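Local coordinates for uncharacterized protein (Staphylococcus aureus subsp. aureus Mu50, PDB 4QPV), which is of unknown function but belongs to the DUF1672 family, whose unique fold is built on a repeated kinked-helix-beta-beta-beta unit, at residues A[170-182]-A[213-225]. Residues are numbered along the deposited sequence; the frame is centred on the assembly and turned at random. Where two conformers were deposited one is given.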
loop_
_atom_site.group_PDB
_atom_site.type_symbol
_atom_site.label_atom_id
_atom_site.label_comp_id
_atom_site.label_asym_id
_atom_site.label_seq_id
_atom_site.Cartn_x
_atom_site.Cartn_y
_atom_site.Cartn_z
ATOM N N PHE A 170 1.194 -0.073 3.476
ATOM C CA PHE A 170 0.962 1.330 3.835
ATOM C C PHE A 170 1.053 2.197 2.590
ATOM O O PHE A 170 2.017 2.091 1.826
ATOM C CB PHE A 170 1.947 1.864 4.923
ATOM C CG PHE A 170 1.664 3.336 5.176
ATOM C CD1 PHE A 170 0.617 3.730 6.003
ATOM C CD2 PHE A 170 2.376 4.327 4.498
ATOM C CE1 PHE A 170 0.283 5.082 6.148
ATOM C CE2 PHE A 170 2.056 5.677 4.665
ATOM C CZ PHE A 170 1.011 6.043 5.491
ATOM N N ARG A 171 0.055 3.067 2.404
ATOM C CA ARG A 171 0.009 3.939 1.248
ATOM C C ARG A 171 -0.892 5.116 1.494
ATOM O O ARG A 171 -1.980 4.968 2.056
ATOM C CB ARG A 171 -0.524 3.130 0.021
ATOM C CG ARG A 171 -0.650 3.942 -1.274
ATOM C CD ARG A 171 -1.219 3.102 -2.423
ATOM N NE ARG A 171 -0.353 1.982 -2.823
ATOM C CZ ARG A 171 0.505 2.028 -3.841
ATOM N NH1 ARG A 171 0.665 3.150 -4.534
ATOM N NH2 ARG A 171 1.220 0.958 -4.163
ATOM N N ASN A 172 -0.462 6.300 1.016
ATOM C CA ASN A 172 -1.313 7.477 1.018
ATOM C C ASN A 172 -1.331 8.007 -0.430
ATOM O O ASN A 172 -0.878 7.316 -1.362
ATOM C CB ASN A 172 -0.907 8.520 2.085
ATOM C CG ASN A 172 0.500 9.027 1.938
ATOM O OD1 ASN A 172 1.026 9.164 0.830
ATOM N ND2 ASN A 172 1.148 9.292 3.068
ATOM N N GLU A 173 -1.891 9.191 -0.634
ATOM C CA GLU A 173 -2.001 9.792 -1.966
ATOM C C GLU A 173 -0.644 9.928 -2.666
ATOM O O GLU A 173 -0.573 9.829 -3.888
ATOM C CB GLU A 173 -2.630 11.195 -1.863
ATOM C CG GLU A 173 -4.062 11.225 -1.352
ATOM C CD GLU A 173 -4.475 12.589 -0.834
ATOM O OE1 GLU A 173 -3.979 12.992 0.242
ATOM O OE2 GLU A 173 -5.288 13.261 -1.507
ATOM N N TYR A 174 0.427 10.171 -1.881
ATOM C CA TYR A 174 1.749 10.503 -2.395
ATOM C C TYR A 174 2.807 9.418 -2.418
ATOM O O TYR A 174 3.738 9.554 -3.210
ATOM C CB TYR A 174 2.290 11.705 -1.579
ATOM C CG TYR A 174 1.343 12.879 -1.644
ATOM C CD1 TYR A 174 1.281 13.685 -2.780
ATOM C CD2 TYR A 174 0.437 13.130 -0.612
ATOM C CE1 TYR A 174 0.340 14.709 -2.891
ATOM C CE2 TYR A 174 -0.516 14.148 -0.718
ATOM C CZ TYR A 174 -0.543 14.950 -1.851
ATOM O OH TYR A 174 -1.480 15.943 -1.984
ATOM N N TYR A 175 2.721 8.396 -1.571
ATOM C CA TYR A 175 3.746 7.355 -1.569
ATOM C C TYR A 175 3.243 6.078 -0.960
ATOM O O TYR A 175 2.179 6.041 -0.324
ATOM C CB TYR A 175 5.039 7.824 -0.828
ATOM C CG TYR A 175 4.873 8.082 0.660
ATOM C CD1 TYR A 175 4.930 7.037 1.581
ATOM C CD2 TYR A 175 4.722 9.377 1.148
ATOM C CE1 TYR A 175 4.808 7.271 2.952
ATOM C CE2 TYR A 175 4.628 9.628 2.520
ATOM C CZ TYR A 175 4.645 8.569 3.415
ATOM O OH TYR A 175 4.504 8.802 4.765
ATOM N N TYR A 176 4.032 5.020 -1.149
ATOM C CA TYR A 176 3.760 3.745 -0.504
ATOM C C TYR A 176 5.070 3.265 0.134
ATOM O O TYR A 176 6.178 3.694 -0.270
ATOM C CB TYR A 176 3.139 2.721 -1.463
ATOM C CG TYR A 176 4.075 2.282 -2.566
ATOM C CD1 TYR A 176 4.226 3.046 -3.722
ATOM C CD2 TYR A 176 4.821 1.109 -2.452
ATOM C CE1 TYR A 176 5.102 2.662 -4.733
ATOM C CE2 TYR A 176 5.696 0.708 -3.463
ATOM C CZ TYR A 176 5.824 1.484 -4.607
ATOM O OH TYR A 176 6.692 1.107 -5.602
ATOM N N LEU A 177 4.934 2.408 1.157
ATOM C CA LEU A 177 6.050 1.869 1.930
ATOM C C LEU A 177 6.088 0.340 1.729
ATOM O O LEU A 177 5.030 -0.295 1.720
ATOM C CB LEU A 177 5.811 2.268 3.415
ATOM C CG LEU A 177 6.798 1.840 4.508
ATOM C CD1 LEU A 177 8.016 2.687 4.497
ATOM C CD2 LEU A 177 6.176 2.054 5.873
ATOM N N THR A 178 7.283 -0.229 1.538
ATOM C CA THR A 178 7.473 -1.668 1.320
ATOM C C THR A 178 8.351 -2.235 2.439
ATOM O O THR A 178 9.407 -1.660 2.730
ATOM C CB THR A 178 8.082 -1.927 -0.085
ATOM O OG1 THR A 178 7.286 -1.268 -1.081
ATOM C CG2 THR A 178 8.200 -3.426 -0.424
ATOM N N ALA A 179 7.932 -3.368 3.014
ATOM C CA ALA A 179 8.596 -4.121 4.071
ATOM C C ALA A 179 9.061 -5.483 3.565
ATOM O O ALA A 179 8.627 -5.938 2.507
ATOM C CB ALA A 179 7.640 -4.315 5.243
ATOM N N ILE A 180 9.924 -6.135 4.343
ATOM C CA ILE A 180 10.453 -7.452 4.026
ATOM C C ILE A 180 9.401 -8.522 4.383
ATOM O O ILE A 180 8.876 -8.510 5.504
ATOM C CB ILE A 180 11.808 -7.676 4.756
ATOM C CG1 ILE A 180 12.928 -6.719 4.235
ATOM C CG2 ILE A 180 12.265 -9.159 4.773
ATOM C CD1 ILE A 180 13.254 -6.763 2.716
ATOM N N PRO A 181 9.117 -9.465 3.448
ATOM C CA PRO A 181 8.159 -10.532 3.754
ATOM C C PRO A 181 8.727 -11.621 4.671
ATOM O O PRO A 181 9.937 -11.825 4.736
ATOM C CB PRO A 181 7.836 -11.108 2.373
ATOM C CG PRO A 181 9.069 -10.889 1.576
ATOM C CD PRO A 181 9.640 -9.589 2.068
ATOM N N TYR A 182 7.840 -12.316 5.387
ATOM C CA TYR A 182 8.178 -13.458 6.242
ATOM C C TYR A 182 7.021 -14.418 6.175
ATOM O O TYR A 182 5.982 -14.082 5.603
ATOM C CB TYR A 182 8.471 -13.041 7.705
ATOM C CG TYR A 182 9.698 -12.173 7.871
ATOM C CD1 TYR A 182 10.978 -12.712 7.769
ATOM C CD2 TYR A 182 9.581 -10.799 8.073
ATOM C CE1 TYR A 182 12.112 -11.909 7.884
ATOM C CE2 TYR A 182 10.708 -9.988 8.203
ATOM C CZ TYR A 182 11.971 -10.550 8.111
ATOM O OH TYR A 182 13.087 -9.754 8.236
ATOM N N LEU A 213 15.794 -12.013 12.959
ATOM C CA LEU A 213 15.503 -12.450 11.585
ATOM C C LEU A 213 16.622 -12.076 10.605
ATOM O O LEU A 213 16.511 -12.364 9.407
ATOM C CB LEU A 213 14.156 -11.877 11.097
ATOM C CG LEU A 213 12.910 -12.527 11.707
ATOM C CD1 LEU A 213 11.712 -11.599 11.617
ATOM C CD2 LEU A 213 12.607 -13.878 11.065
ATOM N N LYS A 214 17.689 -11.430 11.122
ATOM C CA LYS A 214 18.900 -11.034 10.407
ATOM C C LYS A 214 18.572 -10.181 9.161
ATOM O O LYS A 214 19.003 -10.487 8.045
ATOM C CB LYS A 214 19.757 -12.273 10.063
ATOM C CG LYS A 214 20.507 -12.837 11.280
ATOM C CD LYS A 214 20.304 -14.328 11.447
ATOM C CE LYS A 214 20.862 -14.867 12.750
ATOM N NZ LYS A 214 22.351 -14.836 12.796
ATOM N N ASP A 215 17.813 -9.101 9.380
ATOM C CA ASP A 215 17.471 -8.124 8.346
ATOM C C ASP A 215 18.266 -6.834 8.602
ATOM O O ASP A 215 18.007 -6.133 9.579
ATOM C CB ASP A 215 15.949 -7.859 8.297
ATOM C CG ASP A 215 15.545 -6.759 7.330
ATOM O OD1 ASP A 215 16.237 -6.595 6.286
ATOM O OD2 ASP A 215 14.547 -6.051 7.619
ATOM N N LYS A 216 19.241 -6.535 7.727
ATOM C CA LYS A 216 20.104 -5.361 7.845
ATOM C C LYS A 216 19.649 -4.225 6.922
ATOM O O LYS A 216 20.248 -3.144 6.946
ATOM C CB LYS A 216 21.567 -5.735 7.544
ATOM C CG LYS A 216 22.197 -6.639 8.606
ATOM C CD LYS A 216 23.657 -6.952 8.296
ATOM C CE LYS A 216 24.312 -7.804 9.358
ATOM N NZ LYS A 216 23.812 -9.207 9.340
ATOM N N SER A 217 18.577 -4.468 6.133
ATOM C CA SER A 217 18.016 -3.518 5.171
ATOM C C SER A 217 17.018 -2.555 5.829
ATOM O O SER A 217 16.522 -2.807 6.930
ATOM C CB SER A 217 17.324 -4.273 4.038
ATOM O OG SER A 217 16.030 -4.731 4.408
ATOM N N ARG A 218 16.696 -1.476 5.125
ATOM C CA ARG A 218 15.712 -0.495 5.584
ATOM C C ARG A 218 14.471 -0.554 4.700
ATOM O O ARG A 218 14.596 -0.823 3.494
ATOM C CB ARG A 218 16.285 0.942 5.561
ATOM C CG ARG A 218 17.736 1.083 6.040
ATOM C CD ARG A 218 17.874 1.083 7.546
ATOM N NE ARG A 218 19.271 1.254 7.958
ATOM C CZ ARG A 218 19.810 2.411 8.330
ATOM N NH1 ARG A 218 19.076 3.513 8.360
ATOM N NH2 ARG A 218 21.087 2.470 8.687
ATOM N N PRO A 219 13.271 -0.278 5.258
ATOM C CA PRO A 219 12.073 -0.186 4.406
ATOM C C PRO A 219 12.256 0.867 3.305
ATOM O O PRO A 219 13.051 1.802 3.447
ATOM C CB PRO A 219 10.966 0.241 5.375
ATOM C CG PRO A 219 11.481 -0.062 6.733
ATOM C CD PRO A 219 12.964 0.073 6.659
ATOM N N TYR A 220 11.532 0.692 2.200
ATOM C CA TYR A 220 11.589 1.596 1.062
ATOM C C TYR A 220 10.335 2.444 0.984
ATOM O O TYR A 220 9.223 1.908 1.046
ATOM C CB TYR A 220 11.736 0.800 -0.250
ATOM C CG TYR A 220 13.098 0.184 -0.464
ATOM C CD1 TYR A 220 13.446 -1.021 0.144
ATOM C CD2 TYR A 220 14.019 0.767 -1.328
ATOM C CE1 TYR A 220 14.711 -1.587 -0.041
ATOM C CE2 TYR A 220 15.280 0.205 -1.530
ATOM C CZ TYR A 220 15.622 -0.974 -0.887
ATOM O OH TYR A 220 16.863 -1.528 -1.114
ATOM N N VAL A 221 10.521 3.758 0.818
ATOM C CA VAL A 221 9.452 4.722 0.555
ATOM C C VAL A 221 9.575 5.122 -0.928
ATOM O O VAL A 221 10.631 5.587 -1.328
ATOM C CB VAL A 221 9.504 5.966 1.475
ATOM C CG1 VAL A 221 8.465 7.005 1.047
ATOM C CG2 VAL A 221 9.320 5.586 2.937
ATOM N N VAL A 222 8.524 4.915 -1.737
ATOM C CA VAL A 222 8.541 5.290 -3.160
ATOM C C VAL A 222 7.351 6.222 -3.427
ATOM O O VAL A 222 6.218 5.832 -3.166
ATOM C CB VAL A 222 8.532 4.046 -4.120
ATOM C CG1 VAL A 222 8.623 4.485 -5.579
ATOM C CG2 VAL A 222 9.672 3.067 -3.797
ATOM N N THR A 223 7.597 7.425 -3.953
ATOM C CA THR A 223 6.493 8.346 -4.256
ATOM C C THR A 223 5.729 7.897 -5.525
ATOM O O THR A 223 6.270 7.157 -6.358
ATOM C CB THR A 223 6.932 9.826 -4.356
ATOM O OG1 THR A 223 7.676 10.049 -5.570
ATOM C CG2 THR A 223 7.669 10.335 -3.091
ATOM N N THR A 224 4.470 8.348 -5.642
ATOM C CA THR A 224 3.567 8.059 -6.773
ATOM C C THR A 224 3.000 9.407 -7.172
ATOM O O THR A 224 1.886 9.768 -6.783
ATOM C CB THR A 224 2.472 7.023 -6.387
ATOM O OG1 THR A 224 1.683 7.546 -5.306
ATOM C CG2 THR A 224 3.055 5.640 -6.021
ATOM N N LEU A 225 3.823 10.211 -7.848
ATOM C CA LEU A 225 3.407 11.565 -8.231
ATOM C C LEU A 225 3.018 11.639 -9.700
ATOM O O LEU A 225 3.622 10.996 -10.556
ATOM C CB LEU A 225 4.516 12.584 -7.934
ATOM C CG LEU A 225 5.106 12.528 -6.513
ATOM C CD1 LEU A 225 6.203 13.584 -6.349
ATOM C CD2 LEU A 225 3.997 12.705 -5.428
HETATM O O HOH W 1 0.426 5.920 -3.571
HETATM O O HOH W 2 12.445 -7.213 8.921
HETATM O O HOH W 3 15.282 -11.082 7.030
#
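The hydroxyl of Y182 is linked to 213-225 through two separate waters: one donates to D215 OD2, the other to the backbone O of L213, at the Schellman-type end of helix 199-212. The ring of Y182 receives L213 CD1 over one face, 3.7 Å from the Y182 ring centroid and 14° off the normal, which identifies a CH-pi contact. D215 CB lies 3.4 Å from Y182 OH, and with D215 CG anti to the backbone N the carboxylate turns OD1 to S217 and OD2 to the water. S217 N donates to D215 OD1, an Asx turn, and S217 OG adds a second bond on the syn lone pair of that oxygen. I180 CG1 lies beside this turn, 3.7 Å from S217 OG.

Further along, the backbones pair as antiparallel strands, with axes 4.7 Å apart and directions at 158°. Y176 and V222 exchange two backbone hydrogen bonds, T178 and Y220 another two. On one face, V221 splits its methyls: CG1 meets the Y175 ring 3.6 Å from CD1, and CG2 packs 3.5 Å from L177 CD1. On the other, with CG between the backbone N and the carbonyl carbon (chi1 66°), the Y176 ring lies alongside V222, and T224 CG2 reaches its edge 3.7 Å from CD1. R171 NH2, which also bonds to S168 OG, lies over one face of the Y176 ring, toward its rim, and a third water joins R171 NH1, N172 O and T224 OG1. Past the bridge of Y175 with T223, T224 N bonds to Y174 O (2.8 Å), though from above the carbonyl plane.

Helices 116-133 and 135-147 pack on the face of Y175 and L177, and strand 259-265 runs parallel to 220-227 on its other flank. The arrangement is that of an antiparallel strand pair within a mixed beta-sheet, joined by a connection that carries helices 184-190 and 199-212.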